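PDB 5DUD: 5-oxoprolinase subunit C from Escherichia coli, which catalyses, as part of 5-oxoprolinase, the cleavage of 5-oxoproline to L-glutamate, coupled to hydrolysis of ATP to ADP and phosphate. Local coordinates for residues D33-R38 and R297-L302; N41-N46 and Q163-L168. All coordinates share one frame; numbering follows the deposited sequence.

In the fold
Both contacts use helix 34-44: contact 1 sets its first turn against the C-terminal turn of helix 285-302, and contact 2 sets its last turn against the loop 163-168 that precedes strand 173-178. Their centres lie about 8 Å apart, on the same side of the chain's centre, and in sequence contact 2 is nested within the span closed by contact 1. They also touch directly. L302 CD2 lies 3.5 Å from V165 CG2, and P35 CB lies 3.7 Å from L168 CD1, so the loop packs on both helices. Helix 34-44 thus meets both the C-terminal helix and the loop, through mostly apolar side-chain contacts.

Contact 1 of 2, residues D33-R38 and R297-L302; sequences DMPALR and RYFEQL
The first turn of helix 34-44 packs on the C-terminal turn of helix 285-302, with P35 and R38 of one helix meeting the ring of F299 from the other. The backbones stay well apart, with R38 CA and F299 CA separated by 7.9 Å, and the phenylalanine ring fills much of the distance between them. F299 carries its CG beside its own backbone N (chi1 -58°), which sends the ring out toward the arginine and proline. R38 covers one ring face. Its CD sits over the centre, 4.0 Å from the F299 ring centroid and 13° off the ring normal, a CH-pi contact made by the aliphatic part of the arginine. R38 CB touches nearer the rim, 4.0 Å from F299 CE1. The arginine runs extended from CG to NE and crosses the phenylalanine side chain at about a right angle, which brings its guanidinium past the ring; the two planes stand 85° apart. F299 CE2 lies at the guanidinium edge, in its plane, 3.7 Å from R38 NH1, while R38 NH2 makes a weak hydrogen bond to N49. P35 takes the ring edge instead: its CB lies in the ring plane, 3.9 Å from F299 CZ, and its CA is 3.8 Å from that same carbon. D33, the residue before the helix, is its N-cap. D33 OD1 accepts from A36 N at 3.0 Å, out of the carboxylate plane, and D33 OD2 accepts hydrogen bonds from Q271 and W170, consistent with a fixed position for the capping carboxylate. This is side-chain-mediated helix-helix packing beside an aspartate N-cap, joining a helix early in the carboxyltransferase-type sequence to the C-terminal helix.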
loop_
_atom_site.group_PDB
_atom_site.type_symbol
_atom_site.label_atom_id
_atom_site.label_comp_id
_atom_site.label_asym_id
_atom_site.label_seq_id
_atom_site.Cartn_x
_atom_site.Cartn_y
_atom_site.Cartn_z
ATOM N N ASP A 33 6.611 -8.830 -7.010
ATOM C CA ASP A 33 6.517 -10.204 -7.489
ATOM C C ASP A 33 6.677 -11.102 -6.257
ATOM O O ASP A 33 7.770 -11.587 -5.970
ATOM C CB ASP A 33 7.585 -10.474 -8.570
ATOM C CG ASP A 33 7.348 -11.715 -9.407
ATOM O OD1 ASP A 33 7.078 -12.785 -8.823
ATOM O OD2 ASP A 33 7.496 -11.632 -10.645
ATOM N N MET A 34 5.587 -11.267 -5.491
ATOM C CA MET A 34 5.610 -12.091 -4.278
ATOM C C MET A 34 6.042 -13.531 -4.581
ATOM O O MET A 34 6.873 -14.038 -3.835
ATOM C CB MET A 34 4.249 -12.085 -3.546
ATOM C CG MET A 34 4.065 -10.946 -2.550
ATOM S SD MET A 34 5.333 -10.801 -1.256
ATOM C CE MET A 34 5.450 -12.469 -0.745
ATOM N N PRO A 35 5.556 -14.182 -5.667
ATOM C CA PRO A 35 6.002 -15.553 -5.984
ATOM C C PRO A 35 7.505 -15.685 -6.252
ATOM O O PRO A 35 8.058 -16.741 -5.964
ATOM C CB PRO A 35 5.205 -15.892 -7.250
ATOM C CG PRO A 35 4.013 -15.024 -7.187
ATOM C CD PRO A 35 4.530 -13.738 -6.626
ATOM N N ALA A 36 8.168 -14.633 -6.781
ATOM C CA ALA A 36 9.613 -14.674 -7.045
ATOM C C ALA A 36 10.427 -14.699 -5.738
ATOM O O ALA A 36 11.303 -15.549 -5.596
ATOM C CB ALA A 36 10.040 -13.499 -7.899
ATOM N N LEU A 37 10.133 -13.795 -4.789
ATOM C CA LEU A 37 10.795 -13.735 -3.477
ATOM C C LEU A 37 10.550 -15.020 -2.651
ATOM O O LEU A 37 11.469 -15.505 -1.982
ATOM C CB LEU A 37 10.269 -12.499 -2.710
ATOM C CG LEU A 37 10.804 -12.288 -1.291
ATOM C CD1 LEU A 37 11.165 -10.843 -1.039
ATOM C CD2 LEU A 37 9.785 -12.719 -0.239
ATOM N N ARG A 38 9.308 -15.555 -2.689
ATOM C CA ARG A 38 8.945 -16.766 -1.942
ATOM C C ARG A 38 9.749 -17.972 -2.414
ATOM O O ARG A 38 10.296 -18.676 -1.572
ATOM C CB ARG A 38 7.435 -17.064 -2.014
ATOM C CG ARG A 38 6.631 -16.154 -1.095
ATOM C CD ARG A 38 5.142 -16.384 -1.149
ATOM N NE ARG A 38 4.451 -15.522 -0.190
ATOM C CZ ARG A 38 3.132 -15.403 -0.068
ATOM N NH1 ARG A 38 2.320 -16.108 -0.855
ATOM N NH2 ARG A 38 2.611 -14.586 0.835
ATOM N N ARG A 297 -1.301 -23.362 -3.392
ATOM C CA ARG A 297 -1.048 -24.801 -3.485
ATOM C C ARG A 297 0.316 -25.079 -4.140
ATOM O O ARG A 297 0.943 -26.093 -3.840
ATOM C CB ARG A 297 -2.166 -25.478 -4.300
ATOM C CG ARG A 297 -3.531 -25.492 -3.599
ATOM C CD ARG A 297 -4.638 -26.033 -4.497
ATOM N NE ARG A 297 -5.871 -26.291 -3.752
ATOM C CZ ARG A 297 -6.937 -26.937 -4.220
ATOM N NH1 ARG A 297 -6.941 -27.409 -5.468
ATOM N NH2 ARG A 297 -8.010 -27.109 -3.460
ATOM N N TYR A 298 0.749 -24.194 -5.057
ATOM C CA TYR A 298 2.033 -24.296 -5.755
ATOM C C TYR A 298 3.222 -24.092 -4.780
ATOM O O TYR A 298 4.224 -24.781 -4.933
ATOM C CB TYR A 298 2.080 -23.288 -6.929
ATOM C CG TYR A 298 3.436 -23.089 -7.565
ATOM C CD1 TYR A 298 3.933 -24.001 -8.489
ATOM C CD2 TYR A 298 4.179 -21.939 -7.321
ATOM C CE1 TYR A 298 5.162 -23.799 -9.114
ATOM C CE2 TYR A 298 5.408 -21.728 -7.937
ATOM C CZ TYR A 298 5.901 -22.666 -8.825
ATOM O OH TYR A 298 7.107 -22.458 -9.444
ATOM N N PHE A 299 3.108 -23.201 -3.770
ATOM C CA PHE A 299 4.198 -22.994 -2.794
ATOM C C PHE A 299 4.329 -24.199 -1.829
ATOM O O PHE A 299 5.415 -24.433 -1.301
ATOM C CB PHE A 299 4.007 -21.691 -1.995
ATOM C CG PHE A 299 3.929 -20.444 -2.849
ATOM C CD1 PHE A 299 4.993 -20.064 -3.655
ATOM C CD2 PHE A 299 2.802 -19.637 -2.826
ATOM C CE1 PHE A 299 4.911 -18.922 -4.453
ATOM C CE2 PHE A 299 2.713 -18.510 -3.641
ATOM C CZ PHE A 299 3.774 -18.150 -4.435
ATOM N N GLU A 300 3.233 -24.956 -1.607
ATOM C CA GLU A 300 3.220 -26.172 -0.785
ATOM C C GLU A 300 3.936 -27.311 -1.534
ATOM O O GLU A 300 4.546 -28.165 -0.890
ATOM C CB GLU A 300 1.787 -26.566 -0.388
ATOM C CG GLU A 300 1.180 -25.562 0.579
ATOM C CD GLU A 300 -0.161 -25.951 1.169
ATOM O OE1 GLU A 300 -1.127 -26.120 0.391
ATOM O OE2 GLU A 300 -0.257 -26.039 2.414
ATOM N N GLN A 301 3.895 -27.307 -2.887
ATOM C CA GLN A 301 4.644 -28.267 -3.711
ATOM C C GLN A 301 6.149 -27.979 -3.589
ATOM O O GLN A 301 6.944 -28.914 -3.495
ATOM C CB GLN A 301 4.211 -28.221 -5.189
ATOM C CG GLN A 301 2.878 -28.911 -5.478
ATOM C CD GLN A 301 2.066 -28.208 -6.544
ATOM O OE1 GLN A 301 0.884 -27.909 -6.352
ATOM N NE2 GLN A 301 2.666 -27.931 -7.698
ATOM N N LEU A 302 6.530 -26.680 -3.583
ATOM C CA LEU A 302 7.926 -26.249 -3.403
ATOM C C LEU A 302 8.428 -26.573 -1.988
ATOM O O LEU A 302 9.615 -26.848 -1.814
ATOM C CB LEU A 302 8.089 -24.741 -3.652
ATOM C CG LEU A 302 8.366 -24.275 -5.088
ATOM C CD1 LEU A 302 7.275 -23.338 -5.590
ATOM C CD2 LEU A 302 9.722 -23.573 -5.178
#

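Contact 2 of 2, residues N41-N46 and Q163-L168; sequences NLLVGN and QGVKQL
L43 and V165 meet tip to tip where the last turn of helix 34-44 faces the loop 163-168. The tight part of the contact is small: L43 CD2 lies 3.6 Å from V165 CG2, with V165 CG1 and L43 CG close by. With CG beside its backbone N (chi1 -75°), L43 brings its branched end nearer the loop than its CB direction alone suggests. L43 CD2 also lies 3.2 Å from Q163 O, an apolar-to-carbonyl contact. Beyond this point the contact opens toward solvent: the end of the Q163 side chain leads away from the helix, and G164 is exposed. G45, with positive phi, follows the helix in a Schellman motif: G45 N bonds to L42 O and N46 N, weakly, to N41 O. An alanine in place of L43, lacking CG and both methyls, would probably leave the V165 methyls without their apolar mate and open a gap between helix and loop. Between these two segments the chemistry is thus apolar packing without a hydrogen bond, whereas the backbone bonds of V165 go to G89, in another part of the chain.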
loop_
_atom_site.group_PDB
_atom_site.type_symbol
_atom_site.label_atom_id
_atom_site.label_comp_id
_atom_site.label_asym_id
_atom_site.label_seq_id
_atom_site.Cartn_x
_atom_site.Cartn_y
_atom_site.Cartn_z
ATOM N N ASN A 41 13.519 -17.570 -1.243
ATOM C CA ASN A 41 13.681 -17.885 0.181
ATOM C C ASN A 41 13.457 -19.382 0.429
ATOM O O ASN A 41 14.135 -19.968 1.273
ATOM C CB ASN A 41 12.745 -17.038 1.063
ATOM C CG ASN A 41 13.122 -15.575 1.134
ATOM O OD1 ASN A 41 14.285 -15.222 1.352
ATOM N ND2 ASN A 41 12.142 -14.684 1.035
ATOM N N LEU A 42 12.534 -20.002 -0.323
ATOM C CA LEU A 42 12.289 -21.438 -0.207
ATOM C C LEU A 42 13.541 -22.225 -0.617
ATOM O O LEU A 42 13.978 -23.102 0.131
ATOM C CB LEU A 42 11.069 -21.873 -1.042
ATOM C CG LEU A 42 9.698 -21.610 -0.391
ATOM C CD1 LEU A 42 8.598 -21.557 -1.432
ATOM C CD2 LEU A 42 9.368 -22.662 0.661
ATOM N N LEU A 43 14.146 -21.872 -1.762
ATOM C CA LEU A 43 15.361 -22.536 -2.244
ATOM C C LEU A 43 16.480 -22.479 -1.206
ATOM O O LEU A 43 17.136 -23.494 -0.997
ATOM C CB LEU A 43 15.858 -21.916 -3.564
ATOM C CG LEU A 43 15.067 -22.277 -4.814
ATOM C CD1 LEU A 43 15.257 -21.223 -5.893
ATOM C CD2 LEU A 43 15.456 -23.659 -5.327
ATOM N N VAL A 44 16.672 -21.326 -0.525
ATOM C CA VAL A 44 17.738 -21.198 0.470
ATOM C C VAL A 44 17.367 -21.806 1.851
ATOM O O VAL A 44 18.251 -21.902 2.701
ATOM C CB VAL A 44 18.281 -19.752 0.624
ATOM C CG1 VAL A 44 19.029 -19.321 -0.634
ATOM C CG2 VAL A 44 17.202 -18.743 0.987
ATOM N N GLY A 45 16.120 -22.223 2.065
ATOM C CA GLY A 45 15.703 -22.858 3.310
ATOM C C GLY A 45 15.077 -21.925 4.323
ATOM O O GLY A 45 14.593 -22.394 5.354
ATOM N N ASN A 46 15.046 -20.607 4.040
ATOM C CA ASN A 46 14.437 -19.617 4.937
ATOM C C ASN A 46 12.917 -19.710 4.847
ATOM O O ASN A 46 12.397 -20.373 3.950
ATOM C CB ASN A 46 14.867 -18.176 4.565
ATOM C CG ASN A 46 16.348 -17.917 4.452
ATOM O OD1 ASN A 46 17.183 -18.713 4.898
ATOM N ND2 ASN A 46 16.704 -16.794 3.845
ATOM N N GLN A 163 18.877 -28.263 -5.203
ATOM C CA GLN A 163 17.720 -28.592 -6.045
ATOM C C GLN A 163 17.193 -27.365 -6.793
ATOM O O GLN A 163 16.859 -26.357 -6.175
ATOM C CB GLN A 163 16.575 -29.216 -5.215
ATOM C CG GLN A 163 16.810 -30.667 -4.797
ATOM C CD GLN A 163 16.834 -31.604 -5.984
ATOM O OE1 GLN A 163 15.822 -31.798 -6.667
ATOM N NE2 GLN A 163 17.993 -32.180 -6.287
ATOM N N GLY A 164 17.089 -27.479 -8.109
ATOM C CA GLY A 164 16.542 -26.418 -8.936
ATOM C C GLY A 164 15.038 -26.553 -8.986
ATOM O O GLY A 164 14.530 -27.659 -9.173
ATOM N N VAL A 165 14.316 -25.442 -8.822
ATOM C CA VAL A 165 12.847 -25.447 -8.886
ATOM C C VAL A 165 12.379 -24.648 -10.103
ATOM O O VAL A 165 13.038 -23.686 -10.499
ATOM C CB VAL A 165 12.158 -24.936 -7.598
ATOM C CG1 VAL A 165 12.525 -25.799 -6.391
ATOM C CG2 VAL A 165 12.435 -23.455 -7.346
ATOM N N LYS A 166 11.240 -25.047 -10.691
ATOM C CA LYS A 166 10.679 -24.370 -11.862
ATOM C C LYS A 166 10.050 -23.045 -11.433
ATOM O O LYS A 166 9.345 -23.022 -10.427
ATOM C CB LYS A 166 9.617 -25.252 -12.559
ATOM C CG LYS A 166 10.128 -26.578 -13.122
ATOM C CD LYS A 166 9.080 -27.685 -13.011
ATOM C CE LYS A 166 9.518 -28.980 -13.655
ATOM N NZ LYS A 166 8.852 -29.216 -14.962
ATOM N N GLN A 167 10.328 -21.953 -12.162
ATOM C CA GLN A 167 9.753 -20.639 -11.876
ATOM C C GLN A 167 8.407 -20.519 -12.595
ATOM O O GLN A 167 8.053 -21.413 -13.365
ATOM C CB GLN A 167 10.720 -19.529 -12.327
ATOM C CG GLN A 167 12.082 -19.599 -11.668
ATOM C CD GLN A 167 12.918 -18.403 -12.037
ATOM O OE1 GLN A 167 13.802 -18.477 -12.896
ATOM N NE2 GLN A 167 12.654 -17.268 -11.408
ATOM N N LEU A 168 7.665 -19.409 -12.364
ATOM C CA LEU A 168 6.358 -19.138 -12.987
ATOM C C LEU A 168 6.494 -18.225 -14.209
ATOM O O LEU A 168 7.159 -17.188 -14.131
ATOM C CB LEU A 168 5.416 -18.474 -11.974
ATOM C CG LEU A 168 5.050 -19.281 -10.734
ATOM C CD1 LEU A 168 4.284 -18.425 -9.751
ATOM C CD2 LEU A 168 4.232 -20.509 -11.097
#